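Local coordinates for intramolecular trans-sialidase (Macrobdella decora, PDB 3SLI), which cleaves terminal sialic acid from sialoglycoconjugates by intramolecular transfer, releasing 2,7-anhydro-Neu5Ac, at residues Asn49-Leu54 against His70-Asn75; Phe110-Leu115 against Gln189-Thr194. One frame throughout, in Å; residues are numbered along the deposited sequence.

Contacts 1 and 2 sit on the two facing sheets of the N-terminal domain, a concanavalin-like beta sandwich, with their centres about 16 Å apart. Contact 1 pairs neighbouring strands of one sheet; contact 2 lies on the other sheet, where strand 107-118 meets the end of helix 184-191 on its outer face. They meet through the sandwich core: Ile-71 CD1 of contact 1 lies 3.8 Å from Leu-115 CB of contact 2, and Leu-54 CD2 comes within 4.1 Å of Val-113 CG2. The centres of contacts 1 and 2 lie about 25 and 24 Å from that of the chain, in a domain separate from the beta-propeller that holds 2,7-anhydro-Neu5Ac.

Contact 1 (Asn49-Leu54 against His70-Asn75); sequences NGIQSL and HIYITN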
loop_
_atom_site.group_PDB
_atom_site.type_symbol
_atom_site.label_atom_id
_atom_site.label_comp_id
_atom_site.label_asym_id
_atom_site.label_seq_id
_atom_site.Cartn_x
_atom_site.Cartn_y
_atom_site.Cartn_z
ATOM N N ASN A 49 -12.804 6.379 22.516
ATOM C CA ASN A 49 -13.551 5.148 22.780
ATOM C C ASN A 49 -13.492 4.234 21.560
ATOM O O ASN A 49 -13.544 4.703 20.412
ATOM C CB ASN A 49 -15.014 5.445 23.146
ATOM C CG ASN A 49 -15.164 6.054 24.531
ATOM O OD1 ASN A 49 -14.241 6.012 25.350
ATOM N ND2 ASN A 49 -16.325 6.637 24.795
ATOM N N GLY A 50 -13.397 2.930 21.821
ATOM C CA GLY A 50 -13.315 1.935 20.764
ATOM C C GLY A 50 -14.407 1.977 19.709
ATOM O O GLY A 50 -14.112 2.101 18.522
ATOM N N ILE A 51 -15.661 1.841 20.134
ATOM C CA ILE A 51 -16.807 1.860 19.215
ATOM C C ILE A 51 -17.663 3.059 19.603
ATOM O O ILE A 51 -18.000 3.232 20.789
ATOM C CB ILE A 51 -17.679 0.583 19.349
ATOM C CG1 ILE A 51 -16.819 -0.683 19.227
ATOM C CG2 ILE A 51 -18.788 0.584 18.296
ATOM C CD1 ILE A 51 -16.197 -0.888 17.866
ATOM N N GLN A 52 -18.029 3.866 18.606
ATOM C CA GLN A 52 -18.818 5.072 18.830
ATOM C C GLN A 52 -20.017 5.192 17.874
ATOM O O GLN A 52 -19.842 5.419 16.668
ATOM C CB GLN A 52 -17.922 6.308 18.691
ATOM C CG GLN A 52 -16.732 6.325 19.644
ATOM C CD GLN A 52 -15.824 7.521 19.450
ATOM O OE1 GLN A 52 -16.284 8.657 19.299
ATOM N NE2 GLN A 52 -14.519 7.277 19.473
ATOM N N SER A 53 -21.223 4.981 18.408
ATOM C CA SER A 53 -22.454 5.099 17.624
ATOM C C SER A 53 -22.668 6.572 17.305
ATOM O O SER A 53 -22.538 7.433 18.180
ATOM C CB SER A 53 -23.678 4.622 18.420
ATOM O OG SER A 53 -23.669 3.231 18.654
ATOM N N LEU A 54 -22.979 6.850 16.046
ATOM C CA LEU A 54 -23.257 8.203 15.581
ATOM C C LEU A 54 -24.767 8.468 15.702
ATOM O O LEU A 54 -25.197 9.507 16.207
ATOM C CB LEU A 54 -22.846 8.312 14.114
ATOM C CG LEU A 54 -21.496 8.909 13.735
ATOM C CD1 LEU A 54 -20.529 8.912 14.893
ATOM C CD2 LEU A 54 -20.957 8.178 12.530
ATOM N N HIS A 70 -27.906 0.867 14.433
ATOM C CA HIS A 70 -26.984 1.971 14.669
ATOM C C HIS A 70 -25.900 2.068 13.602
ATOM O O HIS A 70 -25.577 1.072 12.936
ATOM C CB HIS A 70 -26.380 1.924 16.094
ATOM C CG HIS A 70 -25.173 1.036 16.250
ATOM N ND1 HIS A 70 -25.197 -0.321 16.008
ATOM C CD2 HIS A 70 -23.926 1.312 16.705
ATOM C CE1 HIS A 70 -24.019 -0.843 16.313
ATOM N NE2 HIS A 70 -23.232 0.127 16.738
ATOM N N ILE A 71 -25.457 3.298 13.356
ATOM C CA ILE A 71 -24.375 3.582 12.415
ATOM C C ILE A 71 -23.268 3.996 13.378
ATOM O O ILE A 71 -23.488 4.869 14.212
ATOM C CB ILE A 71 -24.699 4.792 11.500
ATOM C CG1 ILE A 71 -25.963 4.525 10.680
ATOM C CG2 ILE A 71 -23.508 5.093 10.570
ATOM C CD1 ILE A 71 -26.428 5.733 9.873
ATOM N N TYR A 72 -22.087 3.393 13.258
ATOM C CA TYR A 72 -20.988 3.696 14.179
ATOM C C TYR A 72 -19.644 3.856 13.475
ATOM O O TYR A 72 -19.494 3.484 12.310
ATOM C CB TYR A 72 -20.858 2.566 15.231
ATOM C CG TYR A 72 -20.365 1.244 14.653
ATOM C CD1 TYR A 72 -18.997 1.000 14.478
ATOM C CD2 TYR A 72 -21.263 0.283 14.188
ATOM C CE1 TYR A 72 -18.542 -0.146 13.842
ATOM C CE2 TYR A 72 -20.816 -0.877 13.551
ATOM C CZ TYR A 72 -19.451 -1.080 13.377
ATOM O OH TYR A 72 -19.000 -2.199 12.718
ATOM N N ILE A 73 -18.675 4.395 14.215
ATOM C CA ILE A 73 -17.301 4.553 13.750
ATOM C C ILE A 73 -16.416 3.976 14.869
ATOM O O ILE A 73 -16.890 3.771 15.997
ATOM C CB ILE A 73 -16.914 6.040 13.467
ATOM C CG1 ILE A 73 -17.266 6.941 14.652
ATOM C CG2 ILE A 73 -17.568 6.517 12.167
ATOM C CD1 ILE A 73 -16.067 7.545 15.367
ATOM N N THR A 74 -15.164 3.654 14.556
ATOM C CA THR A 74 -14.257 3.118 15.570
ATOM C C THR A 74 -13.058 4.046 15.691
ATOM O O THR A 74 -12.766 4.815 14.767
ATOM C CB THR A 74 -13.757 1.689 15.221
ATOM O OG1 THR A 74 -12.779 1.753 14.170
ATOM C CG2 THR A 74 -14.923 0.793 14.789
ATOM N N ASN A 75 -12.332 3.958 16.801
ATOM C CA ASN A 75 -11.168 4.817 16.990
ATOM C C ASN A 75 -10.034 4.513 16.010
ATOM O O ASN A 75 -9.063 5.262 15.930
ATOM C CB ASN A 75 -10.679 4.814 18.450
ATOM C CG ASN A 75 -10.169 3.449 18.937
ATOM O OD1 ASN A 75 -9.847 3.303 20.117
ATOM N ND2 ASN A 75 -10.096 2.462 18.057
#
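Leu-54 stands roughly perpendicular to Ile-73 on the core face of this antiparallel pair, CD2 of Leu-54 lying 3.8 Å from CG2 of Ile-73. With CG1 of Ile-73 set between its backbone N and carbonyl carbon (chi1 51°), the branch ends in CD1, which meets Gln-52 CB at 4.0 Å. Gln-52 runs extended beyond CG, back along its own chain; its NE2 donates to Asn-49 O at 2.9 Å, nearly in the plane of its own amide (11° out), and also to Ser-47 O, while OE1 is hydrogen-bonded to Ser-45 OG. Strands 51-58 and 67-74 form a beta hairpin in one sheet of the jelly-roll-like sandwich, and Leu-54 and Ile-73 also reach Tyr-43 of the facing sheet. On the other face, Ile-51 sends CG2 obliquely to the Tyr-72 ring, 3.8 Å from CD1, while its CD1 lies alongside Thr-74 CG2 at 3.7 Å, the two side chains pointing the same way. Thr-74 CG2 in turn occupies the edge of that ring, in its plane. Between these faces, hydrogen bonds join Gln-52 N to Ile-73 O at 2.8 Å and Leu-54 N to Ile-71 O at 2.7 Å (N-H...O angle 167°).

Contact 2 (Phe110-Leu115 against Gln189-Thr194); sequences FNTVAL and QATGVT
Thr-112 fits against Thr-191 and Thr-194, its two branches parting to serve them separately. OG1 lies beside the backbone N (chi1 -46°), which leaves the methyl CG2 anti to that N and 3.7 Å from Thr-191 CA, where the helix ends. The hydroxyl goes to the other side: OG1 of Thr-112 and OG1 of Thr-194 are hydrogen-bonded at 2.7 Å, the two side chains set nearly square to each other. Asn-129 OD1 is a further partner of Thr-194 OG1 and also accepts from Thr-112 N, so one amide oxygen ties the strand's backbone to the hydroxyl of Thr-194. Strand 107-118 belongs to a sheet of the N-terminal beta sandwich, and helix 184-191 with the type I turn Thr-191 to Thr-194 lies across that sheet's outer face. The tight packing continues at Thr-191, whose CB sits 3.4 Å from Thr-112 O and whose CG2 lies 3.8 Å from Ala-114 CB. Its hydroxyl bonds Leu-187 O within the helix and also Gly-130 N, just past the neighbouring strand 123-128. Thr-194 CB packs on the backbone, 3.5 Å from Phe-110 O, which also accepts from the hydroxyl of Tyr-196. The Phe-110 side chain only grazes Thr-194 (CB to CG2 4.4 Å) and turns away toward Ser-42 and Lys-44. On the solvent side, exposed Val-193 brings only CG1 near the strand, 3.6 Å from Thr-112 OG1.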
loop_
_atom_site.group_PDB
_atom_site.type_symbol
_atom_site.label_atom_id
_atom_site.label_comp_id
_atom_site.label_asym_id
_atom_site.label_seq_id
_atom_site.Cartn_x
_atom_site.Cartn_y
_atom_site.Cartn_z
ATOM N N PHE A 110 -13.998 17.021 10.444
ATOM C CA PHE A 110 -15.307 16.431 10.188
ATOM C C PHE A 110 -15.269 15.405 9.068
ATOM O O PHE A 110 -14.536 15.556 8.088
ATOM C CB PHE A 110 -16.326 17.515 9.808
ATOM C CG PHE A 110 -16.886 18.267 10.978
ATOM C CD1 PHE A 110 -16.188 19.334 11.539
ATOM C CD2 PHE A 110 -18.118 17.912 11.519
ATOM C CE1 PHE A 110 -16.712 20.037 12.631
ATOM C CE2 PHE A 110 -18.652 18.603 12.606
ATOM C CZ PHE A 110 -17.948 19.669 13.165
ATOM N N ASN A 111 -16.052 14.348 9.225
ATOM C CA ASN A 111 -16.166 13.323 8.203
ATOM C C ASN A 111 -17.655 13.332 7.875
ATOM O O ASN A 111 -18.476 13.695 8.726
ATOM C CB ASN A 111 -15.752 11.940 8.729
ATOM C CG ASN A 111 -14.259 11.853 9.049
ATOM O OD1 ASN A 111 -13.811 12.301 10.105
ATOM N ND2 ASN A 111 -13.495 11.252 8.150
ATOM N N THR A 112 -17.999 12.988 6.644
ATOM C CA THR A 112 -19.394 12.960 6.233
ATOM C C THR A 112 -19.695 11.543 5.776
ATOM O O THR A 112 -19.038 11.012 4.873
ATOM C CB THR A 112 -19.665 13.982 5.108
ATOM O OG1 THR A 112 -19.054 15.237 5.449
ATOM C CG2 THR A 112 -21.176 14.195 4.933
ATOM N N VAL A 113 -20.687 10.927 6.412
ATOM C CA VAL A 113 -21.059 9.549 6.106
ATOM C C VAL A 113 -22.545 9.399 5.762
ATOM O O VAL A 113 -23.349 10.297 6.042
ATOM C CB VAL A 113 -20.695 8.618 7.303
ATOM C CG1 VAL A 113 -19.257 8.859 7.712
ATOM C CG2 VAL A 113 -21.625 8.865 8.495
ATOM N N ALA A 114 -22.896 8.260 5.172
ATOM C CA ALA A 114 -24.275 7.985 4.793
ATOM C C ALA A 114 -24.567 6.502 4.700
ATOM O O ALA A 114 -23.719 5.704 4.293
ATOM C CB ALA A 114 -24.613 8.647 3.451
ATOM N N LEU A 115 -25.775 6.136 5.105
ATOM C CA LEU A 115 -26.226 4.764 5.008
ATOM C C LEU A 115 -27.518 4.820 4.208
ATOM O O LEU A 115 -28.415 5.613 4.509
ATOM C CB LEU A 115 -26.516 4.149 6.378
ATOM C CG LEU A 115 -27.287 2.849 6.140
ATOM C CD1 LEU A 115 -26.327 1.712 5.845
ATOM C CD2 LEU A 115 -28.196 2.539 7.288
ATOM N N GLN A 189 -21.907 12.655 -3.814
ATOM C CA GLN A 189 -21.861 14.111 -3.840
ATOM C C GLN A 189 -21.986 14.697 -2.422
ATOM O O GLN A 189 -21.145 15.493 -1.991
ATOM C CB GLN A 189 -22.996 14.622 -4.734
ATOM C CG GLN A 189 -23.023 16.119 -4.952
ATOM C CD GLN A 189 -21.910 16.589 -5.857
ATOM O OE1 GLN A 189 -21.584 15.938 -6.856
ATOM N NE2 GLN A 189 -21.315 17.728 -5.518
ATOM N N ALA A 190 -23.021 14.283 -1.692
ATOM C CA ALA A 190 -23.256 14.768 -0.335
ATOM C C ALA A 190 -22.098 14.498 0.627
ATOM O O ALA A 190 -21.690 15.390 1.375
ATOM C CB ALA A 190 -24.534 14.167 0.219
ATOM N N THR A 191 -21.584 13.270 0.623
ATOM C CA THR A 191 -20.481 12.919 1.522
ATOM C C THR A 191 -19.116 13.441 1.052
ATOM O O THR A 191 -18.221 13.648 1.868
ATOM C CB THR A 191 -20.404 11.387 1.804
ATOM O OG1 THR A 191 -20.131 10.670 0.595
ATOM C CG2 THR A 191 -21.715 10.877 2.419
ATOM N N GLY A 192 -18.985 13.701 -0.248
ATOM C CA GLY A 192 -17.734 14.196 -0.803
ATOM C C GLY A 192 -17.342 15.605 -0.396
ATOM O O GLY A 192 -16.290 16.107 -0.802
ATOM N N VAL A 193 -18.169 16.242 0.424
ATOM C CA VAL A 193 -17.894 17.594 0.876
ATOM C C VAL A 193 -16.704 17.662 1.846
ATOM O O VAL A 193 -16.194 18.747 2.147
ATOM C CB VAL A 193 -19.164 18.234 1.484
ATOM C CG1 VAL A 193 -19.398 17.753 2.908
ATOM C CG2 VAL A 193 -19.077 19.741 1.408
ATOM N N THR A 194 -16.283 16.510 2.362
ATOM C CA THR A 194 -15.134 16.462 3.261
ATOM C C THR A 194 -14.165 15.380 2.790
ATOM O O THR A 194 -14.521 14.205 2.725
ATOM C CB THR A 194 -15.533 16.177 4.739
ATOM O OG1 THR A 194 -16.396 15.031 4.804
ATOM C CG2 THR A 194 -16.201 17.391 5.374
#